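PDB 3OTT: Two-component system sensor histidine kinase, which probably works as a membrane-bound sensor histidine kinase that autophosphorylates from ATP and regulates transcription, this chain being its extracellular beta-propeller and beta-sandwich sensor part. Local coordinates for residues Ile15-Cys26 against Ile37-Tyr46; His54-Thr63 against Leu85-Tyr94. All coordinates share one frame; numbering follows the deposited sequence.

Overall arrangement
From the N terminus, the chain leaves strand 13-15, which closes the sheet of strands 281-286, 292-296 and 300-303, and enters the four-stranded antiparallel blade of strands 24-29, 35-39, 42-46 and 51-53. Contact 1 closes a short loop here, pairing strand 24-29 with 35-39 and laying the 15-23 lead-in over the hairpin 35-46. Contact 2 opens only after contact 1 has closed: the loop behind strand 51-53 meets strands 84-88 and 93-94 of the next blade. The two follow in series, neither enclosing the other, yet touch where Ser45 OG lies 2.8 Å from His54 NE2. Together they tie three successive sheets of this beta-propeller.

Contact 1 (Ile15-Cys26 against Ile37-Tyr46); sequences IYLGAEASVVSC and IGSNKGLFSY
Val24 and Ser39 form a non-hydrogen-bonded antiparallel pair, and beside it Ser25 N donates to Gly38 O at 2.9 Å, starting the first hairpin of this propeller blade. A second polar group lies at the turn 39-42. With CG lodged between backbone N and carbonyl carbon (chi1 56°), Asn40 turns its amide to the 21-23 backbone, where OD1 accepts from Ser22 N at 2.9 Å, tilted slightly from the carbonyl plane, and from Val23 N at 3.0 Å, well above it. Ser39 OG takes Lys41 N in an ST turn and donates to Gly42 O at 2.7 Å. Replacing Asn40 by alanine would probably leave the N-H groups of Ser22 and Val23 without their shared acceptor and let the lead-in shift over the turn. Apolar contacts fill the rest. Leu17 CB sits over one face of Phe44, 4.2 Å from the ring centroid, while Ala19 CB comes to its edge and Ala21 CB approaches CE1 obliquely. Further along, Ile15 CD1 meets Tyr46 CE2 at 3.5 Å, and the branches of Val24 press on Ile37 CG2. The lead-in is thus gripped through backbone amides at one end and through greasy side chains along the rest.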
loop_
_atom_site.group_PDB
_atom_site.type_symbol
_atom_site.label_atom_id
_atom_site.label_comp_id
_atom_site.label_asym_id
_atom_site.label_seq_id
_atom_site.Cartn_x
_atom_site.Cartn_y
_atom_site.Cartn_z
ATOM N N ILE B 15 -30.073 19.134 -8.264
ATOM C CA ILE B 15 -29.294 19.849 -9.270
ATOM C C ILE B 15 -29.866 19.574 -10.703
ATOM O O ILE B 15 -30.093 18.412 -11.078
ATOM C CB ILE B 15 -27.799 19.369 -9.183
ATOM C CG1 ILE B 15 -27.193 19.720 -7.793
ATOM C CG2 ILE B 15 -27.029 19.892 -10.379
ATOM C CD1 ILE B 15 -26.092 18.762 -7.344
ATOM N N TYR B 16 -30.118 20.634 -11.453
ATOM C CA TYR B 16 -30.727 20.610 -12.808
ATOM C C TYR B 16 -29.748 21.192 -13.813
ATOM O O TYR B 16 -29.026 22.154 -13.533
ATOM C CB TYR B 16 -32.037 21.427 -12.825
ATOM C CG TYR B 16 -32.971 20.833 -11.807
ATOM C CD1 TYR B 16 -33.647 19.640 -12.098
ATOM C CD2 TYR B 16 -33.080 21.370 -10.507
ATOM C CE1 TYR B 16 -34.479 19.016 -11.161
ATOM C CE2 TYR B 16 -33.917 20.724 -9.536
ATOM C CZ TYR B 16 -34.622 19.523 -9.912
ATOM O OH TYR B 16 -35.447 18.833 -9.044
ATOM N N LEU B 17 -29.747 20.618 -14.997
ATOM C CA LEU B 17 -28.777 20.959 -15.998
ATOM C C LEU B 17 -29.366 21.977 -16.961
ATOM O O LEU B 17 -30.578 22.027 -17.156
ATOM C CB LEU B 17 -28.354 19.706 -16.776
ATOM C CG LEU B 17 -27.807 18.550 -15.944
ATOM C CD1 LEU B 17 -27.649 17.318 -16.805
ATOM C CD2 LEU B 17 -26.506 18.909 -15.236
ATOM N N GLY B 18 -28.508 22.761 -17.602
ATOM C CA GLY B 18 -28.994 23.691 -18.627
ATOM C C GLY B 18 -29.195 22.968 -19.945
ATOM O O GLY B 18 -29.217 21.734 -19.978
ATOM N N ALA B 19 -29.348 23.739 -21.015
ATOM C CA ALA B 19 -29.386 23.233 -22.377
ATOM C C ALA B 19 -30.435 22.130 -22.671
ATOM O O ALA B 19 -30.151 21.229 -23.480
ATOM C CB ALA B 19 -27.945 22.763 -22.803
ATOM N N GLU B 20 -31.610 22.196 -22.030
ATOM C CA GLU B 20 -32.658 21.140 -22.100
ATOM C C GLU B 20 -32.248 19.669 -21.790
ATOM O O GLU B 20 -33.033 18.724 -22.006
ATOM C CB GLU B 20 -33.472 21.178 -23.405
ATOM C CG GLU B 20 -34.855 20.391 -23.290
ATOM C CD GLU B 20 -36.132 21.296 -23.124
ATOM O OE1 GLU B 20 -36.112 22.515 -23.468
ATOM O OE2 GLU B 20 -37.178 20.761 -22.662
ATOM N N ALA B 21 -31.044 19.486 -21.276
ATOM C CA ALA B 21 -30.653 18.195 -20.793
ATOM C C ALA B 21 -31.491 17.955 -19.522
ATOM O O ALA B 21 -31.707 18.854 -18.742
ATOM C CB ALA B 21 -29.197 18.205 -20.487
ATOM N N SER B 22 -32.012 16.776 -19.317
ATOM C CA SER B 22 -32.678 16.539 -18.051
ATOM C C SER B 22 -32.430 15.138 -17.566
ATOM O O SER B 22 -32.581 14.902 -16.376
ATOM C CB SER B 22 -34.161 16.872 -18.117
ATOM O OG SER B 22 -34.790 16.178 -19.172
ATOM N N VAL B 23 -31.992 14.246 -18.473
ATOM C CA VAL B 23 -31.626 12.855 -18.150
ATOM C C VAL B 23 -30.126 12.638 -17.879
ATOM O O VAL B 23 -29.283 12.850 -18.757
ATOM C CB VAL B 23 -32.114 11.828 -19.254
ATOM C CG1 VAL B 23 -31.860 10.427 -18.816
ATOM C CG2 VAL B 23 -33.614 11.963 -19.537
ATOM N N VAL B 24 -29.785 12.151 -16.681
ATOM C CA VAL B 24 -28.388 11.900 -16.347
ATOM C C VAL B 24 -28.113 10.417 -16.349
ATOM O O VAL B 24 -28.787 9.657 -15.654
ATOM C CB VAL B 24 -28.040 12.542 -15.006
ATOM C CG1 VAL B 24 -26.702 12.052 -14.448
ATOM C CG2 VAL B 24 -28.048 14.021 -15.137
ATOM N N SER B 25 -27.102 9.967 -17.061
ATOM C CA SER B 25 -26.951 8.532 -17.152
ATOM C C SER B 25 -25.695 7.986 -16.457
ATOM O O SER B 25 -25.568 6.778 -16.374
ATOM C CB SER B 25 -26.887 8.159 -18.619
ATOM O OG SER B 25 -25.740 8.845 -19.127
ATOM N N CYS B 26 -24.740 8.868 -16.086
ATOM C CA CYS B 26 -23.513 8.484 -15.419
ATOM C C CYS B 26 -22.760 9.681 -14.847
ATOM O O CYS B 26 -23.015 10.826 -15.237
ATOM C CB CYS B 26 -22.573 7.757 -16.365
ATOM S SG CYS B 26 -22.228 8.655 -17.847
ATOM N N ILE B 37 -20.640 14.767 -15.644
ATOM C CA ILE B 37 -22.008 14.274 -15.756
ATOM C C ILE B 37 -22.317 13.945 -17.222
ATOM O O ILE B 37 -22.225 14.809 -18.077
ATOM C CB ILE B 37 -23.024 15.395 -15.219
ATOM C CG1 ILE B 37 -22.660 15.859 -13.806
ATOM C CG2 ILE B 37 -24.499 14.982 -15.317
ATOM C CD1 ILE B 37 -23.303 17.276 -13.375
ATOM N N GLY B 38 -22.665 12.705 -17.529
ATOM C CA GLY B 38 -23.152 12.394 -18.860
ATOM C C GLY B 38 -24.665 12.589 -18.890
ATOM O O GLY B 38 -25.386 12.122 -18.008
ATOM N N SER B 39 -25.175 13.311 -19.866
ATOM C CA SER B 39 -26.591 13.580 -19.898
ATOM C C SER B 39 -27.130 13.197 -21.283
ATOM O O SER B 39 -26.326 12.861 -22.172
ATOM C CB SER B 39 -26.837 15.065 -19.691
ATOM O OG SER B 39 -26.507 15.759 -20.903
ATOM N N ASN B 40 -28.453 13.319 -21.476
ATOM C CA ASN B 40 -29.084 12.985 -22.763
ATOM C C ASN B 40 -28.644 13.880 -23.918
ATOM O O ASN B 40 -28.951 13.581 -25.057
ATOM C CB ASN B 40 -30.646 12.960 -22.665
ATOM C CG ASN B 40 -31.279 14.297 -22.125
ATOM O OD1 ASN B 40 -30.824 14.904 -21.135
ATOM N ND2 ASN B 40 -32.374 14.715 -22.767
ATOM N N LYS B 41 -27.988 15.001 -23.614
ATOM C CA LYS B 41 -27.549 16.007 -24.610
ATOM C C LYS B 41 -26.019 16.147 -24.664
ATOM O O LYS B 41 -25.502 16.882 -25.479
ATOM C CB LYS B 41 -28.097 17.408 -24.256
ATOM C CG LYS B 41 -29.644 17.601 -24.373
ATOM C CD LYS B 41 -30.160 17.369 -25.782
ATOM C CE LYS B 41 -31.618 16.896 -25.811
ATOM N NZ LYS B 41 -32.611 18.035 -25.812
ATOM N N GLY B 42 -25.285 15.498 -23.774
ATOM C CA GLY B 42 -23.839 15.546 -23.852
ATOM C C GLY B 42 -23.235 15.712 -22.495
ATOM O O GLY B 42 -23.912 15.548 -21.473
ATOM N N LEU B 43 -21.977 16.092 -22.473
ATOM C CA LEU B 43 -21.187 16.015 -21.262
ATOM C C LEU B 43 -21.260 17.342 -20.493
ATOM O O LEU B 43 -21.157 18.384 -21.119
ATOM C CB LEU B 43 -19.739 15.687 -21.662
ATOM C CG LEU B 43 -18.664 15.861 -20.561
ATOM C CD1 LEU B 43 -18.820 14.720 -19.541
ATOM C CD2 LEU B 43 -17.225 15.935 -21.093
ATOM N N PHE B 44 -21.447 17.302 -19.162
ATOM C CA PHE B 44 -21.397 18.480 -18.270
ATOM C C PHE B 44 -20.354 18.269 -17.145
ATOM O O PHE B 44 -19.915 17.108 -16.892
ATOM C CB PHE B 44 -22.742 18.753 -17.546
ATOM C CG PHE B 44 -23.837 19.365 -18.421
ATOM C CD1 PHE B 44 -24.586 18.560 -19.268
ATOM C CD2 PHE B 44 -24.156 20.722 -18.320
ATOM C CE1 PHE B 44 -25.589 19.081 -20.034
ATOM C CE2 PHE B 44 -25.184 21.288 -19.097
ATOM C CZ PHE B 44 -25.901 20.446 -19.955
ATOM N N SER B 45 -20.026 19.374 -16.438
ATOM C CA SER B 45 -19.291 19.310 -15.202
ATOM C C SER B 45 -20.013 20.118 -14.160
ATOM O O SER B 45 -20.788 21.008 -14.477
ATOM C CB SER B 45 -17.875 19.857 -15.396
ATOM O OG SER B 45 -17.882 21.248 -15.855
ATOM N N TYR B 46 -19.718 19.837 -12.896
ATOM C CA TYR B 46 -20.364 20.521 -11.796
ATOM C C TYR B 46 -19.322 20.801 -10.752
ATOM O O TYR B 46 -18.650 19.864 -10.279
ATOM C CB TYR B 46 -21.456 19.664 -11.181
ATOM C CG TYR B 46 -22.182 20.322 -10.018
ATOM C CD1 TYR B 46 -22.794 21.556 -10.163
ATOM C CD2 TYR B 46 -22.274 19.694 -8.796
ATOM C CE1 TYR B 46 -23.473 22.138 -9.149
ATOM C CE2 TYR B 46 -22.935 20.272 -7.762
ATOM C CZ TYR B 46 -23.544 21.491 -7.933
ATOM O OH TYR B 46 -24.229 22.075 -6.873
#

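Contact 2 (His54-Thr63 against Leu85-Tyr94); sequences HFTYGENNNT and LVYNYRADRY
Tyr94 presents its ring between two neighbours: Asn61 CB lies over one face, 3.9 Å from the centroid, and Tyr87 CD1 covers the centre of the opposite face. At the ring's edge, in plane, is His54 O, which takes a 2.7 Å hydrogen bond from Tyr94 OH. The His54 and Tyr87 rings meet obliquely, planes at 56°, and Asp92 OD1 stands at the edge of both. Tyr87 OH donates to that oxygen over 2.6 Å, on the anti side of the carboxylate. Two waters complete the polar links: one bridges His54 ND1 and Asp92 OD1, the other donates to Asn61 O and Tyr94 OH. Asn61 crosses Tyr94 nearly at a right angle; chi1 of 50° tucks its amide back over the main chain, where OD1 accepts from Thr56 N at 2.9 Å and ND2 donates to Glu59 OE1, fixing its rotation and leaving CB against the ring. Leu85 CD2 meets Thr63 CG2 tip to tip at 4.2 Å. His54 NE2 is hydrogen-bonded to Ser45 OG in the loop's own blade. The loop is therefore joined to the next blade by one phenol hydroxyl, two bridging waters and Asn61 packed on the Tyr94 ring, with no backbone-to-backbone hydrogen bond between segments.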
loop_
_atom_site.group_PDB
_atom_site.type_symbol
_atom_site.label_atom_id
_atom_site.label_comp_id
_atom_site.label_asym_id
_atom_site.label_seq_id
_atom_site.Cartn_x
_atom_site.Cartn_y
_atom_site.Cartn_z
ATOM N N HIS B 54 -20.207 20.946 -21.883
ATOM C CA HIS B 54 -18.978 20.796 -22.696
ATOM C C HIS B 54 -19.240 20.297 -24.106
ATOM O O HIS B 54 -18.557 19.449 -24.597
ATOM C CB HIS B 54 -17.984 19.925 -21.959
ATOM C CG HIS B 54 -17.567 20.519 -20.652
ATOM N ND1 HIS B 54 -16.464 21.352 -20.535
ATOM C CD2 HIS B 54 -18.136 20.484 -19.433
ATOM C CE1 HIS B 54 -16.354 21.759 -19.285
ATOM N NE2 HIS B 54 -17.360 21.261 -18.597
ATOM N N PHE B 55 -20.275 20.840 -24.730
ATOM C CA PHE B 55 -20.698 20.448 -26.055
ATOM C C PHE B 55 -21.335 21.667 -26.704
ATOM O O PHE B 55 -21.727 22.606 -26.008
ATOM C CB PHE B 55 -21.679 19.263 -25.987
ATOM C CG PHE B 55 -22.912 19.524 -25.186
ATOM C CD1 PHE B 55 -24.006 20.180 -25.743
ATOM C CD2 PHE B 55 -22.990 19.105 -23.892
ATOM C CE1 PHE B 55 -25.180 20.390 -24.991
ATOM C CE2 PHE B 55 -24.132 19.325 -23.104
ATOM C CZ PHE B 55 -25.228 19.977 -23.657
ATOM N N THR B 56 -21.461 21.642 -28.029
ATOM C CA THR B 56 -22.119 22.720 -28.764
ATOM C C THR B 56 -23.325 22.143 -29.495
ATOM O O THR B 56 -23.239 21.054 -30.096
ATOM C CB THR B 56 -21.089 23.407 -29.737
ATOM O OG1 THR B 56 -19.983 23.903 -28.963
ATOM C CG2 THR B 56 -21.700 24.567 -30.596
ATOM N N TYR B 57 -24.443 22.865 -29.421
ATOM C CA TYR B 57 -25.670 22.493 -30.086
ATOM C C TYR B 57 -25.455 22.143 -31.564
ATOM O O TYR B 57 -24.779 22.880 -32.272
ATOM C CB TYR B 57 -26.726 23.586 -29.903
ATOM C CG TYR B 57 -28.092 23.207 -30.448
ATOM C CD1 TYR B 57 -28.492 23.619 -31.739
ATOM C CD2 TYR B 57 -28.993 22.442 -29.678
ATOM C CE1 TYR B 57 -29.743 23.281 -32.244
ATOM C CE2 TYR B 57 -30.253 22.093 -30.170
ATOM C CZ TYR B 57 -30.624 22.513 -31.457
ATOM O OH TYR B 57 -31.868 22.166 -31.972
ATOM N N GLY B 58 -25.992 20.996 -32.005
ATOM C CA GLY B 58 -25.849 20.577 -33.393
ATOM C C GLY B 58 -24.577 19.791 -33.739
ATOM O O GLY B 58 -24.522 19.084 -34.765
ATOM N N GLU B 59 -23.534 19.913 -32.916
ATOM C CA GLU B 59 -22.298 19.192 -33.198
ATOM C C GLU B 59 -22.430 17.719 -32.776
ATOM O O GLU B 59 -23.327 17.359 -32.023
ATOM C CB GLU B 59 -21.139 19.830 -32.456
ATOM C CG GLU B 59 -20.798 21.277 -32.887
ATOM C CD GLU B 59 -19.435 21.742 -32.344
ATOM O OE1 GLU B 59 -18.761 21.016 -31.549
ATOM O OE2 GLU B 59 -19.027 22.859 -32.718
ATOM N N ASN B 60 -21.519 16.878 -33.243
ATOM C CA ASN B 60 -21.547 15.466 -32.883
ATOM C C ASN B 60 -21.331 15.218 -31.364
ATOM O O ASN B 60 -21.714 14.161 -30.884
ATOM C CB ASN B 60 -20.507 14.684 -33.711
ATOM C CG ASN B 60 -19.094 14.954 -33.233
ATOM O OD1 ASN B 60 -18.719 16.106 -33.009
ATOM N ND2 ASN B 60 -18.320 13.892 -33.008
ATOM N N ASN B 61 -20.759 16.189 -30.619
ATOM C CA ASN B 61 -20.643 16.080 -29.125
ATOM C C ASN B 61 -21.928 16.349 -28.316
ATOM O O ASN B 61 -21.959 16.111 -27.123
ATOM C CB ASN B 61 -19.529 16.988 -28.572
ATOM C CG ASN B 61 -19.636 18.378 -29.088
ATOM O OD1 ASN B 61 -20.687 19.038 -28.979
ATOM N ND2 ASN B 61 -18.579 18.825 -29.733
ATOM N N ASN B 62 -22.940 16.893 -28.992
ATOM C CA ASN B 62 -24.274 17.171 -28.464
ATOM C C ASN B 62 -25.084 15.896 -28.672
ATOM O O ASN B 62 -25.842 15.805 -29.621
ATOM C CB ASN B 62 -24.890 18.275 -29.317
ATOM C CG ASN B 62 -26.267 18.768 -28.826
ATOM O OD1 ASN B 62 -26.953 19.452 -29.585
ATOM N ND2 ASN B 62 -26.646 18.489 -27.562
ATOM N N THR B 63 -24.888 14.898 -27.810
ATOM C CA THR B 63 -25.427 13.582 -28.062
ATOM C C THR B 63 -25.579 12.887 -26.740
ATOM O O THR B 63 -25.014 13.318 -25.733
ATOM C CB THR B 63 -24.521 12.784 -29.060
ATOM O OG1 THR B 63 -25.182 11.612 -29.504
ATOM C CG2 THR B 63 -23.131 12.420 -28.472
ATOM N N LEU B 85 -17.099 8.671 -27.690
ATOM C CA LEU B 85 -16.709 10.034 -27.783
ATOM C C LEU B 85 -15.584 10.228 -26.773
ATOM O O LEU B 85 -15.724 9.859 -25.598
ATOM C CB LEU B 85 -17.932 10.850 -27.427
ATOM C CG LEU B 85 -17.878 12.339 -27.668
ATOM C CD1 LEU B 85 -17.618 12.685 -29.181
ATOM C CD2 LEU B 85 -19.217 12.909 -27.104
ATOM N N VAL B 86 -14.434 10.707 -27.237
ATOM C CA VAL B 86 -13.292 10.885 -26.387
ATOM C C VAL B 86 -13.007 12.374 -26.043
ATOM O O VAL B 86 -12.705 13.198 -26.931
ATOM C CB VAL B 86 -12.067 10.203 -26.984
ATOM C CG1 VAL B 86 -10.833 10.499 -26.157
ATOM C CG2 VAL B 86 -12.313 8.689 -27.076
ATOM N N TYR B 87 -13.039 12.710 -24.761
ATOM C CA TYR B 87 -12.874 14.092 -24.383
ATOM C C TYR B 87 -11.603 14.261 -23.555
ATOM O O TYR B 87 -11.420 13.617 -22.511
ATOM C CB TYR B 87 -14.141 14.602 -23.636
ATOM C CG TYR B 87 -14.043 16.030 -23.128
ATOM C CD1 TYR B 87 -14.089 17.138 -24.023
ATOM C CD2 TYR B 87 -13.927 16.286 -21.788
ATOM C CE1 TYR B 87 -13.989 18.462 -23.557
ATOM C CE2 TYR B 87 -13.859 17.618 -21.288
ATOM C CZ TYR B 87 -13.885 18.675 -22.182
ATOM O OH TYR B 87 -13.815 19.937 -21.685
ATOM N N ASN B 88 -10.697 15.091 -24.040
ATOM C CA ASN B 88 -9.499 15.414 -23.239
ATOM C C ASN B 88 -9.845 16.519 -22.251
ATOM O O ASN B 88 -9.960 17.643 -22.630
ATOM C CB ASN B 88 -8.294 15.777 -24.141
ATOM C CG ASN B 88 -7.010 16.042 -23.349
ATOM O OD1 ASN B 88 -7.060 16.365 -22.170
ATOM N ND2 ASN B 88 -5.845 15.911 -24.015
ATOM N N TYR B 89 -10.019 16.193 -20.985
ATOM C CA TYR B 89 -10.504 17.183 -20.061
ATOM C C TYR B 89 -9.404 18.167 -19.596
ATOM O O TYR B 89 -9.710 19.255 -19.066
ATOM C CB TYR B 89 -11.208 16.491 -18.886
ATOM C CG TYR B 89 -10.290 15.804 -17.866
ATOM C CD1 TYR B 89 -9.629 16.527 -16.871
ATOM C CD2 TYR B 89 -10.088 14.424 -17.916
ATOM C CE1 TYR B 89 -8.826 15.880 -15.910
ATOM C CE2 TYR B 89 -9.269 13.759 -16.965
ATOM C CZ TYR B 89 -8.634 14.484 -16.003
ATOM O OH TYR B 89 -7.864 13.809 -15.107
ATOM N N ARG B 90 -8.137 17.819 -19.808
ATOM C CA ARG B 90 -7.069 18.748 -19.438
ATOM C C ARG B 90 -6.909 19.765 -20.556
ATOM O O ARG B 90 -6.760 20.948 -20.305
ATOM C CB ARG B 90 -5.705 18.068 -19.195
ATOM C CG ARG B 90 -5.697 17.261 -17.937
ATOM C CD ARG B 90 -4.357 16.539 -17.751
ATOM N NE ARG B 90 -4.545 15.604 -16.630
ATOM C CZ ARG B 90 -4.348 15.916 -15.358
ATOM N NH1 ARG B 90 -3.894 17.147 -15.039
ATOM N NH2 ARG B 90 -4.558 14.998 -14.417
ATOM N N ALA B 91 -6.924 19.309 -21.786
ATOM C CA ALA B 91 -6.806 20.255 -22.887
ATOM C C ALA B 91 -8.154 20.929 -23.208
ATOM O O ALA B 91 -8.184 21.976 -23.826
ATOM C CB ALA B 91 -6.196 19.576 -24.160
ATOM N N ASP B 92 -9.273 20.351 -22.758
ATOM C CA ASP B 92 -10.596 20.837 -23.162
ATOM C C ASP B 92 -10.850 20.769 -24.690
ATOM O O ASP B 92 -11.335 21.731 -25.273
ATOM C CB ASP B 92 -10.873 22.249 -22.541
ATOM C CG ASP B 92 -12.248 22.800 -22.917
ATOM O OD1 ASP B 92 -13.229 22.035 -23.093
ATOM O OD2 ASP B 92 -12.357 24.017 -23.104
ATOM N N ARG B 93 -10.575 19.603 -25.297
ATOM C CA ARG B 93 -10.754 19.321 -26.705
ATOM C C ARG B 93 -11.256 17.869 -26.880
ATOM O O ARG B 93 -10.755 16.970 -26.167
ATOM C CB ARG B 93 -9.389 19.375 -27.441
ATOM C CG ARG B 93 -8.519 20.588 -27.119
ATOM C CD ARG B 93 -8.597 21.786 -28.097
ATOM N NE ARG B 93 -9.893 22.034 -28.735
ATOM C CZ ARG B 93 -10.090 22.080 -30.065
ATOM N NH1 ARG B 93 -9.090 21.866 -30.927
ATOM N NH2 ARG B 93 -11.308 22.315 -30.554
ATOM N N TYR B 94 -12.148 17.637 -27.843
ATOM C CA TYR B 94 -12.506 16.275 -28.268
ATOM C C TYR B 94 -11.365 15.780 -29.134
ATOM O O TYR B 94 -10.914 16.508 -29.990
ATOM C CB TYR B 94 -13.862 16.239 -29.026
ATOM C CG TYR B 94 -14.977 16.431 -28.044
ATOM C CD1 TYR B 94 -15.471 15.361 -27.348
ATOM C CD2 TYR B 94 -15.467 17.705 -27.737
ATOM C CE1 TYR B 94 -16.483 15.515 -26.383
ATOM C CE2 TYR B 94 -16.453 17.886 -26.778
ATOM C CZ TYR B 94 -16.960 16.773 -26.086
ATOM O OH TYR B 94 -17.962 16.885 -25.142
HETATM O O HOH W 1 -15.702 22.914 -22.924
HETATM O O HOH W 2 -20.443 15.811 -24.846
#